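Local coordinates for protein UDP-glucose 4-epimerase (Campylobacter jejuni subsp. jejuni serotype O:2, PDB 7K3P) that interconverts UDP-glucose and UDP-galactose, and probably their N-acetylated counterparts, by epimerising the sugar at C4 with a bound NAD cofactor, at residues A[192-197]-A[211-216]; A[218-223]-A[336-341]; A[96-101]-A[196-201]. The protein carries 2 engineered substitutions. All coordinates share one frame; numbering follows the deposited sequence.

Contact 1: residues A[192-197]-A[211-216]. With NAD (nicotinamide-adenine-dinucleotide), chain C.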
loop_
_atom_site.group_PDB
_atom_site.type_symbol
_atom_site.label_atom_id
_atom_site.label_comp_id
_atom_site.label_asym_id
_atom_site.label_seq_id
_atom_site.Cartn_x
_atom_site.Cartn_y
_atom_site.Cartn_z
ATOM N N ASN A 192 9.653 3.750 19.908
ATOM C CA ASN A 192 8.631 3.605 20.934
ATOM C C ASN A 192 8.458 4.871 21.791
ATOM O O ASN A 192 9.446 5.548 22.136
ATOM C CB ASN A 192 8.987 2.421 21.829
ATOM C CG ASN A 192 7.935 2.163 22.896
ATOM O OD1 ASN A 192 8.175 2.369 24.093
ATOM N ND2 ASN A 192 6.755 1.733 22.466
ATOM N N VAL A 193 7.220 5.203 22.146
ATOM C CA VAL A 193 7.025 6.320 23.069
ATOM C C VAL A 193 6.629 5.858 24.471
ATOM O O VAL A 193 5.676 5.103 24.645
ATOM C CB VAL A 193 6.136 7.463 22.496
ATOM C CG1 VAL A 193 5.754 7.207 21.051
ATOM C CG2 VAL A 193 4.948 7.760 23.390
ATOM N N ALA A 194 7.396 6.297 25.466
ATOM C CA ALA A 194 7.212 5.825 26.844
ATOM C C ALA A 194 5.780 6.033 27.316
ATOM O O ALA A 194 5.175 7.071 27.037
ATOM C CB ALA A 194 8.201 6.518 27.791
ATOM N N GLY A 195 5.231 5.036 28.008
ATOM C CA GLY A 195 3.890 5.147 28.553
ATOM C C GLY A 195 2.757 4.680 27.652
ATOM O O GLY A 195 1.606 4.672 28.081
ATOM N N ALA A 196 3.055 4.296 26.409
ATOM C CA ALA A 196 1.985 3.826 25.517
ATOM C C ALA A 196 1.422 2.487 25.993
ATOM O O ALA A 196 2.178 1.554 26.276
ATOM C CB ALA A 196 2.469 3.727 24.091
ATOM N N CYS A 197 0.095 2.403 26.098
ATOM C CA CYS A 197 -0.574 1.168 26.505
ATOM C C CYS A 197 -0.761 0.260 25.315
ATOM O O CYS A 197 -1.523 0.571 24.400
ATOM C CB CYS A 197 -1.959 1.448 27.082
ATOM S SG CYS A 197 -1.958 2.499 28.511
ATOM N N LEU A 211 11.065 -2.399 23.057
ATOM C CA LEU A 211 9.966 -2.307 24.023
ATOM C C LEU A 211 10.506 -2.296 25.458
ATOM O O LEU A 211 9.761 -2.556 26.414
ATOM C CB LEU A 211 8.998 -3.482 23.839
ATOM C CG LEU A 211 8.206 -3.509 22.530
ATOM C CD1 LEU A 211 7.512 -4.862 22.297
ATOM C CD2 LEU A 211 7.185 -2.395 22.569
ATOM N N LEU A 212 11.799 -2.002 25.600
ATOM C CA LEU A 212 12.471 -2.057 26.909
ATOM C C LEU A 212 11.808 -1.221 28.016
ATOM O O LEU A 212 11.644 -1.690 29.143
ATOM C CB LEU A 212 13.941 -1.662 26.771
ATOM C CG LEU A 212 14.628 -1.293 28.093
ATOM C CD1 LEU A 212 14.804 -2.509 28.989
ATOM C CD2 LEU A 212 15.956 -0.610 27.842
ATOM N N ILE A 213 11.430 0.013 27.703
ATOM C CA ILE A 213 10.765 0.848 28.704
ATOM C C ILE A 213 9.399 0.277 29.114
ATOM O O ILE A 213 9.048 0.276 30.300
ATOM C CB ILE A 213 10.623 2.296 28.238
ATOM C CG1 ILE A 213 12.006 2.890 27.980
ATOM C CG2 ILE A 213 9.900 3.122 29.285
ATOM C CD1 ILE A 213 12.103 4.379 28.292
ATOM N N LYS A 214 8.636 -0.213 28.140
ATOM C CA LYS A 214 7.342 -0.829 28.440
ATOM C C LYS A 214 7.529 -2.036 29.374
ATOM O O LYS A 214 6.845 -2.160 30.390
ATOM C CB LYS A 214 6.619 -1.231 27.148
ATOM C CG LYS A 214 5.237 -1.861 27.350
ATOM C CD LYS A 214 4.247 -0.883 27.983
ATOM C CE LYS A 214 2.818 -1.428 27.945
ATOM N NZ LYS A 214 1.851 -0.468 28.566
ATOM N N VAL A 215 8.479 -2.905 29.040
ATOM C CA VAL A 215 8.770 -4.082 29.860
ATOM C C VAL A 215 9.222 -3.686 31.273
ATOM O O VAL A 215 8.762 -4.246 32.274
ATOM C CB VAL A 215 9.854 -4.959 29.194
ATOM C CG1 VAL A 215 10.377 -6.010 30.162
ATOM C CG2 VAL A 215 9.314 -5.606 27.938
ATOM N N ALA A 216 10.127 -2.720 31.347
ATOM C CA ALA A 216 10.603 -2.221 32.633
ATOM C C ALA A 216 9.436 -1.685 33.472
ATOM O O ALA A 216 9.336 -1.973 34.660
ATOM C CB ALA A 216 11.658 -1.146 32.427
HETATM P PA NAD C . -3.502 5.455 20.343
HETATM O O1A NAD C . -4.233 4.144 20.186
HETATM O O2A NAD C . -3.503 5.899 21.778
HETATM O O5B NAD C . -4.202 6.595 19.505
HETATM C C5B NAD C . -4.968 6.221 18.396
HETATM C C4B NAD C . -6.237 6.979 18.398
HETATM O O4B NAD C . -6.879 6.921 17.158
HETATM C C3B NAD C . -7.225 6.419 19.469
HETATM O O3B NAD C . -7.782 7.391 20.433
HETATM C C2B NAD C . -8.243 5.621 18.620
HETATM O O2B NAD C . -9.483 5.554 19.184
HETATM C C1B NAD C . -8.207 6.432 17.365
HETATM N N9A NAD C . -8.691 5.682 16.195
HETATM C C8A NAD C . -8.234 4.493 15.753
HETATM N N7A NAD C . -8.925 4.098 14.672
HETATM C C5A NAD C . -9.848 5.023 14.380
HETATM C C6A NAD C . -10.840 5.149 13.394
HETATM N N6A NAD C . -10.991 4.122 12.391
HETATM N N1A NAD C . -11.627 6.243 13.365
HETATM C C2A NAD C . -11.511 7.223 14.279
HETATM N N3A NAD C . -10.566 7.132 15.272
HETATM C C4A NAD C . -9.729 6.057 15.343
HETATM O O3 NAD C . -2.023 5.252 19.798
HETATM P PN NAD C . -0.857 6.290 20.023
HETATM O O1N NAD C . -1.404 7.605 20.547
HETATM O O2N NAD C . 0.100 5.690 21.008
HETATM O O5D NAD C . -0.138 6.513 18.632
HETATM C C5D NAD C . -0.744 7.378 17.700
HETATM C C4D NAD C . -0.024 7.345 16.362
HETATM O O4D NAD C . 1.372 7.459 16.529
HETATM C C3D NAD C . -0.344 6.125 15.505
HETATM O O3D NAD C . -0.438 6.500 14.190
HETATM C C2D NAD C . 0.833 5.251 15.614
HETATM O O2D NAD C . 1.018 4.414 14.533
HETATM C C1D NAD C . 1.960 6.296 15.829
HETATM N N1N NAD C . 3.210 5.761 16.542
HETATM C C2N NAD C . 3.050 5.439 17.875
HETATM C C3N NAD C . 4.141 4.952 18.589
HETATM C C7N NAD C . 3.979 4.597 20.045
HETATM O O7N NAD C . 2.905 4.698 20.617
HETATM N N7N NAD C . 5.114 4.119 20.762
HETATM C C4N NAD C . 5.363 4.809 17.960
HETATM C C5N NAD C . 5.510 5.133 16.631
HETATM C C6N NAD C . 4.421 5.620 15.895
HETATM O O HOH W 1 9.719 0.705 24.971
#
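Lys214 reaches across from helix 212-220 to the carbonyl of Ala196, its NZ giving a hydrogen bond of 3.1 Å to Ala196 O. The ammonium approaches Ala196 O at a C=O...N angle of 127°, tilted 29° from the carbonyl plane. CG stands opposite the backbone N, and a bend at chi2 (64°) turns the tail toward 192-197, bringing NZ within 3.6 Å of Cys197 CA. A salt bridge to Glu341 engages the same NZ, so one buried ammonium serves two acceptors. Ile213 makes an apolar contact, presenting CG2 to Ala194 CB at 4.1 Å. Leu211, the N-cap residue, brings CD2 against the Asn192 amide, 4.2 Å from Asn192 ND2, the two side chains crossing at about a right angle. Between these points Val193 to Ala196 form a type II beta turn, in which Gly195 takes positive phi. Here, in an enzyme of the NAD-dependent epimerase/dehydratase family, strand 192-193 runs out into a wall of the cofactor pocket; Ala196 CB lies 3.6 Å from the carboxamide O7N of NAD. Behind that wall, Ile333 and Ala337 of helix 330-343 pack on both Ala194 and Ile213, and Cys197 is tied to Cys344 by a disulfide.

Contact 2: residues A[218-223]-A[336-341]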
loop_
_atom_site.group_PDB
_atom_site.type_symbol
_atom_site.label_atom_id
_atom_site.label_comp_id
_atom_site.label_asym_id
_atom_site.label_seq_id
_atom_site.Cartn_x
_atom_site.Cartn_y
_atom_site.Cartn_z
ATOM N N GLU A 218 6.245 -2.511 33.099
ATOM C CA GLU A 218 5.385 -3.650 33.440
ATOM C C GLU A 218 5.909 -4.412 34.665
ATOM O O GLU A 218 5.127 -4.839 35.519
ATOM C CB GLU A 218 5.209 -4.596 32.237
ATOM C CG GLU A 218 4.292 -4.072 31.118
ATOM C CD GLU A 218 4.245 -5.004 29.904
ATOM O OE1 GLU A 218 5.126 -5.886 29.788
ATOM O OE2 GLU A 218 3.333 -4.853 29.063
ATOM N N CYS A 219 7.229 -4.582 34.745
ATOM C CA CYS A 219 7.854 -5.239 35.900
ATOM C C CYS A 219 7.683 -4.404 37.167
ATOM O O CYS A 219 7.339 -4.922 38.225
ATOM C CB CYS A 219 9.351 -5.479 35.658
ATOM S SG CYS A 219 9.736 -6.761 34.445
ATOM N N ALA A 220 7.951 -3.107 37.041
ATOM C CA ALA A 220 7.855 -2.184 38.165
ATOM C C ALA A 220 6.425 -2.092 38.686
ATOM O O ALA A 220 6.209 -1.815 39.864
ATOM C CB ALA A 220 8.364 -0.809 37.769
ATOM N N ALA A 221 5.449 -2.320 37.812
ATOM C CA ALA A 221 4.053 -2.242 38.220
ATOM C C ALA A 221 3.521 -3.588 38.724
ATOM O O ALA A 221 2.337 -3.713 39.044
ATOM C CB ALA A 221 3.193 -1.711 37.086
ATOM N N GLY A 222 4.398 -4.586 38.798
ATOM C CA GLY A 222 4.016 -5.902 39.286
ATOM C C GLY A 222 3.223 -6.710 38.280
ATOM O O GLY A 222 2.578 -7.701 38.639
ATOM N N LYS A 223 3.269 -6.295 37.016
ATOM C CA LYS A 223 2.521 -6.974 35.960
ATOM C C LYS A 223 3.334 -8.099 35.328
ATOM O O LYS A 223 2.798 -9.127 34.911
ATOM C CB LYS A 223 2.099 -5.982 34.877
ATOM C CG LYS A 223 1.012 -5.003 35.293
ATOM C CD LYS A 223 0.522 -4.233 34.075
ATOM C CE LYS A 223 -0.437 -3.122 34.460
ATOM N NZ LYS A 223 -0.802 -2.282 33.275
ATOM N N SER A 336 7.141 8.789 33.718
ATOM C CA SER A 336 5.987 8.880 32.831
ATOM C C SER A 336 5.468 7.493 32.436
ATOM O O SER A 336 4.270 7.212 32.551
ATOM C CB SER A 336 6.340 9.705 31.592
ATOM O OG SER A 336 5.320 9.639 30.614
ATOM N N ALA A 337 6.370 6.627 31.979
ATOM C CA ALA A 337 5.996 5.271 31.584
ATOM C C ALA A 337 5.348 4.538 32.749
ATOM O O ALA A 337 4.339 3.842 32.581
ATOM C CB ALA A 337 7.217 4.504 31.084
ATOM N N PHE A 338 5.940 4.701 33.933
ATOM C CA PHE A 338 5.460 4.031 35.133
ATOM C C PHE A 338 4.054 4.491 35.487
ATOM O O PHE A 338 3.170 3.667 35.751
ATOM C CB PHE A 338 6.402 4.293 36.310
ATOM C CG PHE A 338 6.004 3.574 37.568
ATOM C CD1 PHE A 338 5.774 2.203 37.551
ATOM C CD2 PHE A 338 5.864 4.266 38.766
ATOM C CE1 PHE A 338 5.409 1.530 38.708
ATOM C CE2 PHE A 338 5.498 3.602 39.928
ATOM C CZ PHE A 338 5.273 2.232 39.901
ATOM N N ASP A 339 3.859 5.810 35.495
ATOM C CA ASP A 339 2.565 6.394 35.818
ATOM C C ASP A 339 1.514 5.952 34.808
ATOM O O ASP A 339 0.420 5.530 35.184
ATOM C CB ASP A 339 2.651 7.924 35.850
ATOM C CG ASP A 339 3.500 8.443 37.004
ATOM O OD1 ASP A 339 3.642 7.717 38.009
ATOM O OD2 ASP A 339 4.025 9.576 36.897
ATOM N N TRP A 340 1.843 6.047 33.522
ATOM C CA TRP A 340 0.898 5.620 32.500
ATOM C C TRP A 340 0.639 4.112 32.517
ATOM O O TRP A 340 -0.481 3.665 32.242
ATOM C CB TRP A 340 1.308 6.131 31.118
ATOM C CG TRP A 340 0.934 7.568 30.953
ATOM C CD1 TRP A 340 1.775 8.651 30.985
ATOM C CD2 TRP A 340 -0.388 8.091 30.778
ATOM N NE1 TRP A 340 1.055 9.812 30.819
ATOM C CE2 TRP A 340 -0.280 9.496 30.694
ATOM C CE3 TRP A 340 -1.660 7.507 30.673
ATOM C CZ2 TRP A 340 -1.393 10.333 30.511
ATOM C CZ3 TRP A 340 -2.765 8.333 30.496
ATOM C CH2 TRP A 340 -2.622 9.732 30.411
ATOM N N GLU A 341 1.661 3.335 32.870
ATOM C CA GLU A 341 1.531 1.883 32.926
ATOM C C GLU A 341 0.397 1.451 33.858
ATOM O O GLU A 341 -0.406 0.570 33.525
ATOM C CB GLU A 341 2.844 1.250 33.390
ATOM C CG GLU A 341 2.806 -0.261 33.395
ATOM C CD GLU A 341 2.400 -0.819 32.047
ATOM O OE1 GLU A 341 1.598 -1.776 32.015
ATOM O OE2 GLU A 341 2.883 -0.291 31.020
#
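Lys223 and Glu341 make the charged part of this contact, approaching each other from opposite directions. Lys223 is extended beyond CG, and its NZ forms a salt bridge with Glu341 OE1 at 2.8 Å, meeting that oxygen on the anti side and 32° out of the carboxylate plane. The same nitrogen donates to Glu341 O at 2.9 Å, so the ammonium grips both the side chain and the backbone of one residue, near the C-terminal end of helix 330-343, where a positive charge would probably be welcome. Glu341 OE2 pairs with Lys214, so the carboxylate lies between two lysines. Glu218 adds like charge close by: its CG touches Glu341 OE1 at 3.7 Å, with the two carboxylates almost perpendicular, but its own oxygens turn to Arg224 and Thr201.

The apolar part rests on Phe338. With CG anti to the backbone N (chi1 -177°), the ring leans toward the other helix end and sets CE1 3.9 Å from Ala220 CB, while Ala221 N sits at the ring edge. Ala221 CB also meets Glu341 CG at 4.0 Å.

Within the backbone, helix 212-220 finishes in a Schellman motif with Gly222 at positive phi, and this turn delivers Lys223 to its partner. Helix 280-291 flanks the junction, its Met287 and Ser291 touching both Ala220 and Phe338, while Ala217 of helix 212-220 packs on Glu341.

Contact 3: residues A[96-101]-A[196-201]. With NAD (nicotinamide-adenine-dinucleotide), chain C.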
loop_
_atom_site.group_PDB
_atom_site.type_symbol
_atom_site.label_atom_id
_atom_site.label_comp_id
_atom_site.label_asym_id
_atom_site.label_seq_id
_atom_site.Cartn_x
_atom_site.Cartn_y
_atom_site.Cartn_z
ATOM N N ALA A 96 -4.883 5.258 14.083
ATOM C CA ALA A 96 -4.373 4.036 13.482
ATOM C C ALA A 96 -4.471 2.913 14.502
ATOM O O ALA A 96 -4.734 3.172 15.676
ATOM C CB ALA A 96 -2.909 4.231 13.063
ATOM N N SER A 97 -4.241 1.677 14.045
ATOM C CA SER A 97 -3.950 0.556 14.935
ATOM C C SER A 97 -2.428 0.443 14.996
ATOM O O SER A 97 -1.761 0.653 13.979
ATOM C CB SER A 97 -4.560 -0.737 14.386
ATOM O OG SER A 97 -5.953 -0.597 14.224
ATOM N N ILE A 98 -1.867 0.117 16.163
ATOM C CA ILE A 98 -0.435 0.367 16.374
ATOM C C ILE A 98 0.414 -0.799 16.912
ATOM O O ILE A 98 1.574 -0.588 17.255
ATOM C CB ILE A 98 -0.223 1.566 17.327
ATOM C CG1 ILE A 98 -0.512 1.138 18.777
ATOM C CG2 ILE A 98 -1.085 2.765 16.882
ATOM C CD1 ILE A 98 -0.249 2.211 19.837
ATOM N N GLU A 99 -0.147 -2.003 16.987
ATOM C CA GLU A 99 0.545 -3.137 17.617
ATOM C C GLU A 99 1.086 -4.140 16.595
ATOM O O GLU A 99 0.313 -4.885 15.967
ATOM C CB GLU A 99 -0.390 -3.864 18.599
ATOM C CG GLU A 99 -1.199 -2.921 19.490
ATOM C CD GLU A 99 -1.214 -3.330 20.950
ATOM O OE1 GLU A 99 -0.256 -3.992 21.403
ATOM O OE2 GLU A 99 -2.188 -2.982 21.651
ATOM N N VAL A 100 2.410 -4.154 16.447
ATOM C CA VAL A 100 3.097 -5.091 15.562
ATOM C C VAL A 100 2.595 -6.526 15.750
ATOM O O VAL A 100 2.185 -7.178 14.789
ATOM C CB VAL A 100 4.627 -5.022 15.756
ATOM C CG1 VAL A 100 5.317 -6.293 15.232
ATOM C CG2 VAL A 100 5.203 -3.778 15.073
ATOM N N PHE A 101 2.596 -7.005 16.991
ATOM C CA PHE A 101 2.188 -8.383 17.257
ATOM C C PHE A 101 0.774 -8.685 16.754
ATOM O O PHE A 101 0.526 -9.749 16.178
ATOM C CB PHE A 101 2.315 -8.727 18.745
ATOM C CG PHE A 101 2.159 -10.200 19.037
ATOM C CD1 PHE A 101 0.894 -10.786 19.103
ATOM C CD2 PHE A 101 3.277 -11.000 19.233
ATOM C CE1 PHE A 101 0.751 -12.146 19.365
ATOM C CE2 PHE A 101 3.141 -12.358 19.499
ATOM C CZ PHE A 101 1.875 -12.932 19.563
ATOM N N ALA A 196 3.055 4.296 26.409
ATOM C CA ALA A 196 1.985 3.826 25.517
ATOM C C ALA A 196 1.422 2.487 25.993
ATOM O O ALA A 196 2.178 1.554 26.276
ATOM C CB ALA A 196 2.469 3.727 24.091
ATOM N N CYS A 197 0.095 2.403 26.098
ATOM C CA CYS A 197 -0.574 1.168 26.505
ATOM C C CYS A 197 -0.761 0.260 25.315
ATOM O O CYS A 197 -1.523 0.571 24.400
ATOM C CB CYS A 197 -1.959 1.448 27.082
ATOM S SG CYS A 197 -1.958 2.499 28.511
ATOM N N MET A 198 -0.076 -0.872 25.335
ATOM C CA MET A 198 -0.249 -1.859 24.288
ATOM C C MET A 198 -0.792 -3.162 24.865
ATOM O O MET A 198 -0.328 -3.638 25.903
ATOM C CB MET A 198 1.056 -2.052 23.526
ATOM C CG MET A 198 1.364 -0.832 22.680
ATOM S SD MET A 198 2.994 -0.833 21.960
ATOM C CE MET A 198 3.154 0.911 21.600
ATOM N N ASP A 199 -1.799 -3.710 24.196
ATOM C CA ASP A 199 -2.516 -4.871 24.698
ATOM C C ASP A 199 -1.780 -6.178 24.419
ATOM O O ASP A 199 -2.068 -7.195 25.043
ATOM C CB ASP A 199 -3.934 -4.908 24.106
ATOM C CG ASP A 199 -4.742 -3.649 24.438
ATOM O OD1 ASP A 199 -4.500 -3.052 25.511
ATOM O OD2 ASP A 199 -5.611 -3.253 23.621
ATOM N N TYR A 200 -0.817 -6.146 23.500
ATOM C CA TYR A 200 -0.140 -7.373 23.076
ATOM C C TYR A 200 1.276 -7.554 23.617
ATOM O O TYR A 200 1.931 -8.554 23.331
ATOM C CB TYR A 200 -0.171 -7.498 21.548
ATOM C CG TYR A 200 -1.560 -7.784 21.044
ATOM C CD1 TYR A 200 -2.485 -6.760 20.870
ATOM C CD2 TYR A 200 -1.964 -9.088 20.791
ATOM C CE1 TYR A 200 -3.770 -7.031 20.433
ATOM C CE2 TYR A 200 -3.238 -9.367 20.356
ATOM C CZ TYR A 200 -4.137 -8.343 20.176
ATOM O OH TYR A 200 -5.409 -8.633 19.742
ATOM N N THR A 201 1.736 -6.608 24.424
ATOM C CA THR A 201 3.095 -6.679 24.958
ATOM C C THR A 201 3.225 -7.636 26.150
ATOM O O THR A 201 4.147 -8.450 26.199
ATOM C CB THR A 201 3.646 -5.280 25.331
ATOM O OG1 THR A 201 2.761 -4.646 26.264
ATOM C CG2 THR A 201 3.766 -4.412 24.092
HETATM P PA NAD C . -3.502 5.455 20.343
HETATM O O1A NAD C . -4.233 4.144 20.186
HETATM O O2A NAD C . -3.503 5.899 21.778
HETATM O O5B NAD C . -4.202 6.595 19.505
HETATM C C5B NAD C . -4.968 6.221 18.396
HETATM C C4B NAD C . -6.237 6.979 18.398
HETATM O O4B NAD C . -6.879 6.921 17.158
HETATM C C3B NAD C . -7.225 6.419 19.469
HETATM O O3B NAD C . -7.782 7.391 20.433
HETATM C C2B NAD C . -8.243 5.621 18.620
HETATM O O2B NAD C . -9.483 5.554 19.184
HETATM C C1B NAD C . -8.207 6.432 17.365
HETATM N N9A NAD C . -8.691 5.682 16.195
HETATM C C8A NAD C . -8.234 4.493 15.753
HETATM N N7A NAD C . -8.925 4.098 14.672
HETATM C C5A NAD C . -9.848 5.023 14.380
HETATM C C6A NAD C . -10.840 5.149 13.394
HETATM N N6A NAD C . -10.991 4.122 12.391
HETATM N N1A NAD C . -11.627 6.243 13.365
HETATM C C2A NAD C . -11.511 7.223 14.279
HETATM N N3A NAD C . -10.566 7.132 15.272
HETATM C C4A NAD C . -9.729 6.057 15.343
HETATM O O3 NAD C . -2.023 5.252 19.798
HETATM P PN NAD C . -0.857 6.290 20.023
HETATM O O1N NAD C . -1.404 7.605 20.547
HETATM O O2N NAD C . 0.100 5.690 21.008
HETATM O O5D NAD C . -0.138 6.513 18.632
HETATM C C5D NAD C . -0.744 7.378 17.700
HETATM C C4D NAD C . -0.024 7.345 16.362
HETATM O O4D NAD C . 1.372 7.459 16.529
HETATM C C3D NAD C . -0.344 6.125 15.505
HETATM O O3D NAD C . -0.438 6.500 14.190
HETATM C C2D NAD C . 0.833 5.251 15.614
HETATM O O2D NAD C . 1.018 4.414 14.533
HETATM C C1D NAD C . 1.960 6.296 15.829
HETATM N N1N NAD C . 3.210 5.761 16.542
HETATM C C2N NAD C . 3.050 5.439 17.875
HETATM C C3N NAD C . 4.141 4.952 18.589
HETATM C C7N NAD C . 3.979 4.597 20.045
HETATM O O7N NAD C . 2.905 4.698 20.617
HETATM N N7N NAD C . 5.114 4.119 20.762
HETATM C C4N NAD C . 5.363 4.809 17.960
HETATM C C5N NAD C . 5.510 5.133 16.631
HETATM C C6N NAD C . 4.421 5.620 15.895
#
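Glu99 points its carboxylate into the loop backbone at 198-200 and takes two main-chain N-H groups there. Asp199 N donates to Glu99 OE2 at 2.7 Å along the syn lone pair, with an N-H...O angle of 162°. Tyr200 N donates to Glu99 OE1 at 3.1 Å, also from the syn side but 31° out of the carboxylate plane. A bend at chi2 (-134°) swings the carboxylate round to these amides. The Tyr200 ring stands perpendicular to the carboxylate, with Glu99 CD in the ring plane at its edge, beside CD1. Along the other flank Met198 slides past Glu99 in the opposite direction, its CB 3.2 Å from Glu99 OE1.

Phe101, on the first turn of helix 100-105, crosses the Tyr200 side chain at about a right angle; their rings come together at Phe101 CD1 and Tyr200 CD2, 3.7 Å apart. At the far end Ile98 CD1 meets Met198 CE at 4.0 Å. Both residues also border the cofactor: Ile98 CG2 is 3.4 Å from the nicotinamide ribose C2D of NAD, and the Met198 methyl lies near the carboxamide. The contact thus brings together two loops that line the NAD pocket of this Rossmann-type enzyme.

The Asp199 carboxylate, 4.0 Å away from OD2 to Glu99 OE2, adds like charge, but a salt bridge with Lys51 offsets it. The two amide donors, for their part, probably favour a charged Glu99.

Along the chain, contact 3 comes first: residues 96-101, after strand 90-93 of the parallel NAD-binding sheet, meet 196-201 and close a long loop that takes in strands 132-136 and 184-189. Contact 1 closes a much shorter loop, from 192-197 to 211-216, and shares Ala196 and Cys197 with contact 3, so the second loop begins on the stretch where the first ends, and neither nests in the other. Contact 2 follows in series, bringing 336-341 back from near the C terminus onto the end of helix 212-220. Contacts 1 and 2 meet at the Lys214-Glu341 salt bridge, while Thr201 and Glu218 probably join contacts 3 and 2 by a hydrogen bond. The chain of contacts therefore runs from the cofactor pocket to helix 330-343.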